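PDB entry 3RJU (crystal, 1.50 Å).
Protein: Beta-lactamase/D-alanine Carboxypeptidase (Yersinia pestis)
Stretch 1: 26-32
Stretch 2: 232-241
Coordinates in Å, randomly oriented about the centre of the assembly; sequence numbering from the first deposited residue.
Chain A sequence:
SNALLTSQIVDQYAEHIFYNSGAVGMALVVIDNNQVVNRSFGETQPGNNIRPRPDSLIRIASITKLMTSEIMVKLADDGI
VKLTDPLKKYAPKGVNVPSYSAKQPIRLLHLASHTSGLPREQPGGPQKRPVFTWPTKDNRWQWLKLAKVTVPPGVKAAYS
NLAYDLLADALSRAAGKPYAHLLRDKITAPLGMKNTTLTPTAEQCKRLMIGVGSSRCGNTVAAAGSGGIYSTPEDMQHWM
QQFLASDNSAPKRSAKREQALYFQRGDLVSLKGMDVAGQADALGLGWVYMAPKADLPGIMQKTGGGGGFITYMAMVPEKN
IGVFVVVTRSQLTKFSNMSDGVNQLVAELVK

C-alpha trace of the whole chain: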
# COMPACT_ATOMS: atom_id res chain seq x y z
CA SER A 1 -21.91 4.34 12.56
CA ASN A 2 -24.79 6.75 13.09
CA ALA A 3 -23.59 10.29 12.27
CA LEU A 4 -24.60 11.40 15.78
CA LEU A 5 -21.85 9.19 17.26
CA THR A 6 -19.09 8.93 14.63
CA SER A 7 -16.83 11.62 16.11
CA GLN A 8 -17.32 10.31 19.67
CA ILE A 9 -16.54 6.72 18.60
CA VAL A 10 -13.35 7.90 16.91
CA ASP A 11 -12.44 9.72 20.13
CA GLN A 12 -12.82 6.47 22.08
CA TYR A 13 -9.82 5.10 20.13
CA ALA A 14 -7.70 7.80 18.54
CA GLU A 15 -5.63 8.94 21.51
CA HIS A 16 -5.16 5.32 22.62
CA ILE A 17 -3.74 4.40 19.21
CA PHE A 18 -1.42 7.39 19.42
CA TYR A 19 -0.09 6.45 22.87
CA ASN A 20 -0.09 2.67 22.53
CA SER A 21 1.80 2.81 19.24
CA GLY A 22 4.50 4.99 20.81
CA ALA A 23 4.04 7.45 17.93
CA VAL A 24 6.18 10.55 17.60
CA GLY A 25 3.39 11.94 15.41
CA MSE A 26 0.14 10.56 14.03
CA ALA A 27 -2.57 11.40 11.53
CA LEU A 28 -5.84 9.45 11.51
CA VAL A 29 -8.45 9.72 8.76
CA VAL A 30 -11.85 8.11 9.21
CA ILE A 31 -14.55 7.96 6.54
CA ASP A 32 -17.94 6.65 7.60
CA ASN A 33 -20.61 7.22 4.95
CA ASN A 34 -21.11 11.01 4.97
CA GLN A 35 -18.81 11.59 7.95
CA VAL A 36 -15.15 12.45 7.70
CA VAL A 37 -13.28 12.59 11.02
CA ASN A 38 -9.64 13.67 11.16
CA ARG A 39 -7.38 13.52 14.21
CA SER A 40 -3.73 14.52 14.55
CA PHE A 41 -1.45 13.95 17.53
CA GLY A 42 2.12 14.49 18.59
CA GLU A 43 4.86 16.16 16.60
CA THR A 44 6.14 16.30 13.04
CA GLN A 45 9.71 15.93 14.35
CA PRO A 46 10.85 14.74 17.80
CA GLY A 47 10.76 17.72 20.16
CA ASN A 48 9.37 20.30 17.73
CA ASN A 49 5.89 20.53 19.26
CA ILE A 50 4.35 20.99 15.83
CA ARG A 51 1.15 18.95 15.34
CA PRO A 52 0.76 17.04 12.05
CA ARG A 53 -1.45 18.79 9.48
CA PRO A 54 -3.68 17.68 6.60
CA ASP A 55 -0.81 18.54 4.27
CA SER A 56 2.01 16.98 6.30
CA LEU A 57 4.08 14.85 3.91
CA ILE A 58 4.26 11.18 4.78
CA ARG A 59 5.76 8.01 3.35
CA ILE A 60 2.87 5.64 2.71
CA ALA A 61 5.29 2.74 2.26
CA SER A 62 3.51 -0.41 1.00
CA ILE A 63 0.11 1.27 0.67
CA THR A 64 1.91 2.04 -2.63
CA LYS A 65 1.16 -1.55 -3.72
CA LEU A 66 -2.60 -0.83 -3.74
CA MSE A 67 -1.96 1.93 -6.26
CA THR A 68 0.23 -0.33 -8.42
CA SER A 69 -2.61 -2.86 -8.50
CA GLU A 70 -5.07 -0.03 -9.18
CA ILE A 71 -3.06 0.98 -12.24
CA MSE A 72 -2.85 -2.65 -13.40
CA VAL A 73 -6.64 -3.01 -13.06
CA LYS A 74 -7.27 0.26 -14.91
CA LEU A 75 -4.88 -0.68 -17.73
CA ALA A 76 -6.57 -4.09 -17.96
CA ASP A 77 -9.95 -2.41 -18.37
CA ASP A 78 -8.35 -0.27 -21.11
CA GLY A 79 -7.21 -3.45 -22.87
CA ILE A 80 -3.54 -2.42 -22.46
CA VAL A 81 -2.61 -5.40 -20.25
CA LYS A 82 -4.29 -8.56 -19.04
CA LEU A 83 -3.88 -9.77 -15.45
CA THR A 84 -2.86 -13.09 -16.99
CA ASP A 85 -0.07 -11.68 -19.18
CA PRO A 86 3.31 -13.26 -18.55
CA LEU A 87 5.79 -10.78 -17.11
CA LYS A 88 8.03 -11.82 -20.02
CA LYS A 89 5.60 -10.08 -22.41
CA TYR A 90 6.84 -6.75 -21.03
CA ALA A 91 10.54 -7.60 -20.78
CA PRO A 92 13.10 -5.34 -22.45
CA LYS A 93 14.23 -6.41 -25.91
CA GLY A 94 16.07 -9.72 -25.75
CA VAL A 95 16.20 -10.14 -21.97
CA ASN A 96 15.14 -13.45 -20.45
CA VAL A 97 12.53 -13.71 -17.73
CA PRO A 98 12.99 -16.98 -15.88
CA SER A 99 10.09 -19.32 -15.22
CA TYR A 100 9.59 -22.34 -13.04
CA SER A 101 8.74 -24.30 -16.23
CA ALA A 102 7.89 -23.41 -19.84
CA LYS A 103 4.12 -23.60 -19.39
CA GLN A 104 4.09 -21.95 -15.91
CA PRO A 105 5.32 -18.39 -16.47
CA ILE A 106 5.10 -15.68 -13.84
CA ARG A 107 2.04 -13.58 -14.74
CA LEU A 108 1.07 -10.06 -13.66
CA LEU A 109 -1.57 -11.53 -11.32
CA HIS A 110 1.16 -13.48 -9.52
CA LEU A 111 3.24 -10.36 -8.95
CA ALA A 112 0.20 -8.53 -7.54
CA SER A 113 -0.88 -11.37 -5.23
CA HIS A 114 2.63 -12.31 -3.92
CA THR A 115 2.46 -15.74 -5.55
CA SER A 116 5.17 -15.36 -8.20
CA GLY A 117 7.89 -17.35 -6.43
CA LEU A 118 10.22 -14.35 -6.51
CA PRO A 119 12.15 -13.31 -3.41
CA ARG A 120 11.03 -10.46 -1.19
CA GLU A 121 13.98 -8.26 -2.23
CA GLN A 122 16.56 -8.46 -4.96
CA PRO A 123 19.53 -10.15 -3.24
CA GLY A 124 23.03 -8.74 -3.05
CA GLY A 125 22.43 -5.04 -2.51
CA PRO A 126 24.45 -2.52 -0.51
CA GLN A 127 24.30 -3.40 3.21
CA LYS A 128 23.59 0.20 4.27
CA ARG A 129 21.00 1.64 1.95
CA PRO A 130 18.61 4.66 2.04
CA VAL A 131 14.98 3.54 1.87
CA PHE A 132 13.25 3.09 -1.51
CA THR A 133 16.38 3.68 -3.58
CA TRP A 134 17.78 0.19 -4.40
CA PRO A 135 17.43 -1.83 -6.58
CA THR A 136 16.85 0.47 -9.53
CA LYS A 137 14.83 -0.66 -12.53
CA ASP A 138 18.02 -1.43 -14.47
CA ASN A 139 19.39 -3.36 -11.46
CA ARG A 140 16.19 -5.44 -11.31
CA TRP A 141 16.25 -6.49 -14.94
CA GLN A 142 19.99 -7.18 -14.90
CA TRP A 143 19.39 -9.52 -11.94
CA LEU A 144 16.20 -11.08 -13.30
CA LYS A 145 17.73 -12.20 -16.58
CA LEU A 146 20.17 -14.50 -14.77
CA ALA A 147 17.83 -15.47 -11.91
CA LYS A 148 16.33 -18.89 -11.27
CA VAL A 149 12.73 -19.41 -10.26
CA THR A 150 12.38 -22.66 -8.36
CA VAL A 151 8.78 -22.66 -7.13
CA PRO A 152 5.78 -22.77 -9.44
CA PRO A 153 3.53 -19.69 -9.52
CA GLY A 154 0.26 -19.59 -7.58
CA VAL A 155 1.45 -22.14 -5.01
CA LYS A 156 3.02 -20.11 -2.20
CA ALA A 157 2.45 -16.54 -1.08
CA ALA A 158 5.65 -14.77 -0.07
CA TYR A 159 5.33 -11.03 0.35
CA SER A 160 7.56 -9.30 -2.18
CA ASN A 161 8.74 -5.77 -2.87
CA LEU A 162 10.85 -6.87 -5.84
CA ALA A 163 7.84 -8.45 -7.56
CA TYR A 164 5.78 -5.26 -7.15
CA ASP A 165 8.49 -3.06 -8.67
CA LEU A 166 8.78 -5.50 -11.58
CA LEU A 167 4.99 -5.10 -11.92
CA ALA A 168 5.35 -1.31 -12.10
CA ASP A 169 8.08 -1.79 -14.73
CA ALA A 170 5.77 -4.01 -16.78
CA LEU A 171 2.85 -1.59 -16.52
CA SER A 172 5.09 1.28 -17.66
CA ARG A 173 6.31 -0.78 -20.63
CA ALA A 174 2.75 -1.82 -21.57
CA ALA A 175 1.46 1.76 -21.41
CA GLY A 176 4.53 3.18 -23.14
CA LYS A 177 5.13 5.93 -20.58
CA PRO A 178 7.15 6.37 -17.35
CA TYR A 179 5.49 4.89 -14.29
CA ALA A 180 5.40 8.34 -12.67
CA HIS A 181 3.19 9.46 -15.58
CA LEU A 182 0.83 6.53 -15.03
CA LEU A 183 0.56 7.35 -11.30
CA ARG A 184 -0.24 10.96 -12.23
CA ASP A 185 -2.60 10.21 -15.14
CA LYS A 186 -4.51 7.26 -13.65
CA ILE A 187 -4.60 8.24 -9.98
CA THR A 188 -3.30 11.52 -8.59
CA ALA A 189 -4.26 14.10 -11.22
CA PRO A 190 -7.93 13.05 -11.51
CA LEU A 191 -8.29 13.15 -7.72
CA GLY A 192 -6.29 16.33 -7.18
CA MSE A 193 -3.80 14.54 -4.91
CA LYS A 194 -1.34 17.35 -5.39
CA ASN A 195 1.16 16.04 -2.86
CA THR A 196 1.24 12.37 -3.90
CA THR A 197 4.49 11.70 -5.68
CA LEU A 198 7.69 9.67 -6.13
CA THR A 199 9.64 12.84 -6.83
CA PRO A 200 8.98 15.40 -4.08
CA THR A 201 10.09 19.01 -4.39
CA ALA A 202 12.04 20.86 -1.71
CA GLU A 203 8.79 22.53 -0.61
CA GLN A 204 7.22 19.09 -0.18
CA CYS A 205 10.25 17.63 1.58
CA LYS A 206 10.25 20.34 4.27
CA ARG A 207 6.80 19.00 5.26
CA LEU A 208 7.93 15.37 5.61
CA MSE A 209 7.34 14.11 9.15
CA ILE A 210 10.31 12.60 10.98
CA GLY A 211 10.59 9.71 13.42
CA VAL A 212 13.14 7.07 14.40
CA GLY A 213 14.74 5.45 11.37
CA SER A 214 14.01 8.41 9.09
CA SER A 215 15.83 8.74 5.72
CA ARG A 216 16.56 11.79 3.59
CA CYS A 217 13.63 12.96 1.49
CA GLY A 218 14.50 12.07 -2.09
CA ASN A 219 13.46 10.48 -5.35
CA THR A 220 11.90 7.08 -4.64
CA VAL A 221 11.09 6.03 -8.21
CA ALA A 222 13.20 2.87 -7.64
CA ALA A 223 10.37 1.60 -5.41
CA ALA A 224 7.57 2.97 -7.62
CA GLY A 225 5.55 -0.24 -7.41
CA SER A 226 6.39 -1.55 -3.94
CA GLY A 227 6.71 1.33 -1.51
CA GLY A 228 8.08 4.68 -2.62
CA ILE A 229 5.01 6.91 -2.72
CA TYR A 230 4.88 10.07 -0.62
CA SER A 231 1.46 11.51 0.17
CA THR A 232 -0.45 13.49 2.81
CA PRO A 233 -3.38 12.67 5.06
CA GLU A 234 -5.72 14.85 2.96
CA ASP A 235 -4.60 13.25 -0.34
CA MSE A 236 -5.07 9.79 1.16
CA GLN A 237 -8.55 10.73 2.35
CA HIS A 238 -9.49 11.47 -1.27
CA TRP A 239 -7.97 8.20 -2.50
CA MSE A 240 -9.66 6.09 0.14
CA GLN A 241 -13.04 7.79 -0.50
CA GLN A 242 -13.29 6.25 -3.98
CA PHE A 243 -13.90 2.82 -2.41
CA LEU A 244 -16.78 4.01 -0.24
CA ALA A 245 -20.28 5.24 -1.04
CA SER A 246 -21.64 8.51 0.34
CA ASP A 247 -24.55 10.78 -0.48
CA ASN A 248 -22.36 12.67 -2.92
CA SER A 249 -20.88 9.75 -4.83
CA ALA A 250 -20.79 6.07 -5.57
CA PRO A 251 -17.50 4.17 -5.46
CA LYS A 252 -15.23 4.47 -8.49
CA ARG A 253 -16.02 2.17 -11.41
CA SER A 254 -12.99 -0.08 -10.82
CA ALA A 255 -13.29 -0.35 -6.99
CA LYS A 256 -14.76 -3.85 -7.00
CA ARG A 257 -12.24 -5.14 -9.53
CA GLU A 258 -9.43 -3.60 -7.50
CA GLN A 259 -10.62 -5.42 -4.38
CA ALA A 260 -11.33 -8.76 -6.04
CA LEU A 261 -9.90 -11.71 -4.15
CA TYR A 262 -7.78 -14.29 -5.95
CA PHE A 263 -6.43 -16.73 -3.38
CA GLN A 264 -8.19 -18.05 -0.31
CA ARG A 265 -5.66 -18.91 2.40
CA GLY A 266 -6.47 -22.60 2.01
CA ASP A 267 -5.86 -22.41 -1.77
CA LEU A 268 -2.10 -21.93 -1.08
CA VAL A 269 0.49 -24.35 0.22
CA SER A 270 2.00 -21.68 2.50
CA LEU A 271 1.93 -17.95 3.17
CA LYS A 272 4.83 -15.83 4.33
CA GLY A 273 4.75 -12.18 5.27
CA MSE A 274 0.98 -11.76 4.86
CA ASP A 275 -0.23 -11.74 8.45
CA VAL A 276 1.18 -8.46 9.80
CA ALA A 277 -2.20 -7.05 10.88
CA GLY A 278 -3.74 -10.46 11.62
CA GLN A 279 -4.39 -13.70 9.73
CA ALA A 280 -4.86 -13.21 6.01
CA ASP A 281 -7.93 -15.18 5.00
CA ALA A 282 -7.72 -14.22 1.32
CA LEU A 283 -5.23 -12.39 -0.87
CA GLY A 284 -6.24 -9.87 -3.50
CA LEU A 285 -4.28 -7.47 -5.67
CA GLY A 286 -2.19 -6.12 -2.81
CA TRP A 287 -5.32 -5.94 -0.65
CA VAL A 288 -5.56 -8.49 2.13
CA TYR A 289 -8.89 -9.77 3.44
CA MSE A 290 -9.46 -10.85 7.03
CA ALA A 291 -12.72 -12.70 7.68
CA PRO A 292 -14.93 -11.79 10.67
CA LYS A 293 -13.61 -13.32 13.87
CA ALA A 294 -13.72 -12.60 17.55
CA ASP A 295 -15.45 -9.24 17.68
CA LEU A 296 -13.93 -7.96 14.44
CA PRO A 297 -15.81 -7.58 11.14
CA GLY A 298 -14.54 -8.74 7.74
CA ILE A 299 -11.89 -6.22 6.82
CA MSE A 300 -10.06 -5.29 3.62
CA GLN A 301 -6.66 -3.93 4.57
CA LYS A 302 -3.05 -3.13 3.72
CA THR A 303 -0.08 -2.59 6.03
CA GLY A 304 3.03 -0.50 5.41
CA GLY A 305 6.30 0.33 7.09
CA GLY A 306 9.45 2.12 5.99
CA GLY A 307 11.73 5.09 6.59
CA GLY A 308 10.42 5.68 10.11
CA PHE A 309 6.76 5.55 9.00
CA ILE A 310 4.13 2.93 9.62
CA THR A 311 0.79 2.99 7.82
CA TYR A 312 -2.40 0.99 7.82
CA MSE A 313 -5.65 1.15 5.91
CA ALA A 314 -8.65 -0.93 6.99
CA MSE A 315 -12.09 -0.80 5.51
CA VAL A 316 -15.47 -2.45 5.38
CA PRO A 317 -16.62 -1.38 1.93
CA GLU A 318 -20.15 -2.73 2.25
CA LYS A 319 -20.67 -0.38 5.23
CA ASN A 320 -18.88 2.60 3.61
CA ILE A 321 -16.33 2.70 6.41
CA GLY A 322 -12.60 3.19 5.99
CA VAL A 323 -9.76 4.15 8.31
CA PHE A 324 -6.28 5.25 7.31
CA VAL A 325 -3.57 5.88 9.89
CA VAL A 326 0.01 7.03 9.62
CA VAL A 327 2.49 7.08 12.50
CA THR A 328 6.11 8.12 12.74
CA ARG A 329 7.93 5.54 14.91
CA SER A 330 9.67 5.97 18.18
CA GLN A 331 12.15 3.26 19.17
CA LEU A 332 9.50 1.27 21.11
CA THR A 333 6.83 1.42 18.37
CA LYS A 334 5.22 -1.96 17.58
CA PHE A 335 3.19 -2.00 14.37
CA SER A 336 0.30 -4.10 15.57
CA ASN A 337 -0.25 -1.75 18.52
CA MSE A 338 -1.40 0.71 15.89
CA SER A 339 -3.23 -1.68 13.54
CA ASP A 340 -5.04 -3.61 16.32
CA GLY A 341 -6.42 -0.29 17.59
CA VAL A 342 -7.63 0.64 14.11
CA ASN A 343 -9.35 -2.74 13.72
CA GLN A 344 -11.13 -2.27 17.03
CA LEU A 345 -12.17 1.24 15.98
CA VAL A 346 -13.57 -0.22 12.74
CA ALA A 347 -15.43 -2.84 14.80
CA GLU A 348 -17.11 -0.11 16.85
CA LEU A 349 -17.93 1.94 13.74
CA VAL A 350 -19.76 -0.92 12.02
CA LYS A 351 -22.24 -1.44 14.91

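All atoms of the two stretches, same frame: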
# COMPACT_ATOMS: atom_id res chain seq x y z
N MSE A 26 1.17 11.41 14.63
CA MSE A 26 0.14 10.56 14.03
C MSE A 26 -0.91 11.39 13.30
O MSE A 26 -1.32 12.46 13.80
CB MSE A 26 -0.55 9.72 15.10
CG MSE A 26 -1.68 8.84 14.56
SE MSE A 26 -2.35 7.70 15.97
CE MSE A 26 -4.21 7.89 15.74
N ALA A 27 -1.34 10.91 12.14
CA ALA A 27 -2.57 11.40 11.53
C ALA A 27 -3.52 10.23 11.31
O ALA A 27 -3.12 9.17 10.83
CB ALA A 27 -2.29 12.12 10.21
N LEU A 28 -4.79 10.46 11.64
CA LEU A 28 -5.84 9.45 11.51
C LEU A 28 -6.96 10.04 10.66
O LEU A 28 -7.43 11.16 10.93
CB LEU A 28 -6.38 9.08 12.91
CG LEU A 28 -7.51 8.04 12.96
CD1 LEU A 28 -7.03 6.64 12.60
CD2 LEU A 28 -8.10 8.03 14.38
N VAL A 29 -7.40 9.28 9.66
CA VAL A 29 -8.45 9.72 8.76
C VAL A 29 -9.52 8.65 8.78
O VAL A 29 -9.25 7.48 8.45
CB VAL A 29 -7.95 9.86 7.30
CG1 VAL A 29 -9.10 10.24 6.36
CG2 VAL A 29 -6.82 10.90 7.23
N VAL A 30 -10.74 9.04 9.14
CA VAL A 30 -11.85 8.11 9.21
C VAL A 30 -12.95 8.58 8.27
O VAL A 30 -13.39 9.73 8.34
CB VAL A 30 -12.42 8.02 10.66
CG1 VAL A 30 -13.60 7.05 10.72
CG2 VAL A 30 -11.33 7.60 11.64
N ILE A 31 -13.41 7.68 7.39
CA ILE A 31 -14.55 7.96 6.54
C ILE A 31 -15.64 6.99 6.91
O ILE A 31 -15.41 5.79 6.93
CB ILE A 31 -14.22 7.80 5.04
CG1 ILE A 31 -13.17 8.81 4.61
CG2 ILE A 31 -15.51 7.97 4.20
CD1 ILE A 31 -12.61 8.61 3.19
N ASP A 32 -16.82 7.50 7.22
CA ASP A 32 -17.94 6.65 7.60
C ASP A 32 -19.17 7.24 6.93
O ASP A 32 -19.77 8.19 7.42
CB ASP A 32 -18.09 6.62 9.12
CG ASP A 32 -19.18 5.67 9.60
OD1 ASP A 32 -20.17 5.44 8.86
OD2 ASP A 32 -19.06 5.17 10.73
N THR A 232 -0.07 12.72 1.62
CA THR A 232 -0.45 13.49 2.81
C THR A 232 -1.75 12.89 3.33
O THR A 232 -2.44 12.17 2.60
CB THR A 232 -0.74 14.96 2.47
OG1 THR A 232 -1.81 15.00 1.51
CG2 THR A 232 0.51 15.67 1.91
N PRO A 233 -2.09 13.17 4.59
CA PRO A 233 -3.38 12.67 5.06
C PRO A 233 -4.55 13.12 4.16
O PRO A 233 -5.41 12.30 3.84
CB PRO A 233 -3.49 13.26 6.46
CG PRO A 233 -2.03 13.32 6.93
CD PRO A 233 -1.30 13.78 5.68
N GLU A 234 -4.58 14.38 3.74
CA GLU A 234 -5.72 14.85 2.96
C GLU A 234 -5.78 14.17 1.58
O GLU A 234 -6.87 13.85 1.08
CB GLU A 234 -5.75 16.39 2.86
CG GLU A 234 -4.69 16.97 1.95
CD GLU A 234 -4.55 18.47 2.08
OE1 GLU A 234 -5.38 19.11 2.78
OE2 GLU A 234 -3.61 19.02 1.46
N ASP A 235 -4.62 13.95 0.96
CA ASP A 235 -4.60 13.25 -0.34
C ASP A 235 -5.11 11.83 -0.16
O ASP A 235 -5.89 11.33 -1.00
CB ASP A 235 -3.19 13.18 -0.94
CG ASP A 235 -2.75 14.48 -1.61
OD1 ASP A 235 -3.40 15.53 -1.45
OD2 ASP A 235 -1.73 14.44 -2.31
N MSE A 236 -4.66 11.17 0.91
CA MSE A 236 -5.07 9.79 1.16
C MSE A 236 -6.54 9.68 1.49
O MSE A 236 -7.18 8.67 1.16
CB MSE A 236 -4.20 9.15 2.25
CG MSE A 236 -2.74 9.01 1.86
SE MSE A 236 -2.51 8.00 0.20
CE MSE A 236 -3.45 6.41 0.79
N GLN A 237 -7.10 10.70 2.14
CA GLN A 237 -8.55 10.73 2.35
C GLN A 237 -9.28 10.63 1.00
O GLN A 237 -10.21 9.85 0.83
CB GLN A 237 -9.00 12.01 3.07
CG GLN A 237 -10.49 12.09 3.27
CD GLN A 237 -10.97 13.51 3.58
OE1 GLN A 237 -10.28 14.26 4.27
NE2 GLN A 237 -12.15 13.87 3.07
N HIS A 238 -8.85 11.46 0.04
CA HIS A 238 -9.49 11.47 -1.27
C HIS A 238 -9.36 10.13 -1.99
O HIS A 238 -10.31 9.67 -2.62
CB HIS A 238 -8.94 12.62 -2.12
CG HIS A 238 -9.22 13.98 -1.55
ND1 HIS A 238 -10.49 14.38 -1.19
CD2 HIS A 238 -8.41 15.02 -1.27
CE1 HIS A 238 -10.45 15.60 -0.70
NE2 HIS A 238 -9.19 16.02 -0.74
N TRP A 239 -8.19 9.50 -1.87
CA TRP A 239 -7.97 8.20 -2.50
C TRP A 239 -8.87 7.14 -1.88
O TRP A 239 -9.54 6.37 -2.58
CB TRP A 239 -6.50 7.77 -2.39
CG TRP A 239 -6.19 6.59 -3.23
CD1 TRP A 239 -5.93 6.59 -4.56
CD2 TRP A 239 -6.13 5.21 -2.82
NE1 TRP A 239 -5.72 5.31 -5.02
CE2 TRP A 239 -5.83 4.44 -3.97
CE3 TRP A 239 -6.29 4.56 -1.59
CZ2 TRP A 239 -5.69 3.05 -3.93
CZ3 TRP A 239 -6.16 3.18 -1.55
CH2 TRP A 239 -5.85 2.44 -2.71
N MSE A 240 -8.90 7.11 -0.56
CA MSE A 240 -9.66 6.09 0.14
C MSE A 240 -11.17 6.25 -0.15
O MSE A 240 -11.90 5.27 -0.24
CB MSE A 240 -9.38 6.18 1.65
CG MSE A 240 -10.09 5.11 2.44
SE MSE A 240 -9.40 4.90 4.26
CE MSE A 240 -10.02 6.59 4.99
N GLN A 241 -11.62 7.50 -0.29
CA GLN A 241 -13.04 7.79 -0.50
C GLN A 241 -13.60 7.09 -1.74
O GLN A 241 -14.78 6.76 -1.78
CB GLN A 241 -13.26 9.32 -0.62
CG GLN A 241 -14.74 9.74 -0.81
CD GLN A 241 -15.59 9.44 0.39
OE1 GLN A 241 -15.55 10.16 1.38
NE2 GLN A 241 -16.33 8.33 0.33

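How does a helix lie against a strand more than two hundred residues away in sequence? The two run nearly in the same direction, 25° apart, with axes approaching to 9.0 Å. Strand alternation turns Ala 27, Val 29 and Ile 31 toward the helix, while Leu 28 and Val 30 point away.

What does the smallest of these side chains leave room for? Ala 27 offers only a methyl, and the ring of Pro 233 comes down on it, with Ala 27 CB 3.5 Å from Pro 233 CG. Thr 232, just before the helix, caps it by accepting from Asp 235 N at Thr 232 OG1 (3.0 Å).

Where does Val 29 fit? It wedges between successive turns: Val 29 CG2 lies 3.9 Å from Pro 233 O, and Val 29 CG1 lies 3.7 Å from Gln 237 CB. The terminal methyl of Met 240, a selenomethionine, closes in on the same branch, with Val 29 CG1 to Met 240 CE at 4.0 Å.

Which residue fills the far end? Ile 31, the most covered, pushes its CD1 to 3.6 Å from Gln 237 O and 3.7 Å from Met 240 CE. Gln 241 packs against both branches, with Gln 241 OE1 3.6 Å from Ile 31 CG2 and 3.8 Å from Ile 31 CD1. No hydrogen bond crosses the contact; packing accounts for the fit.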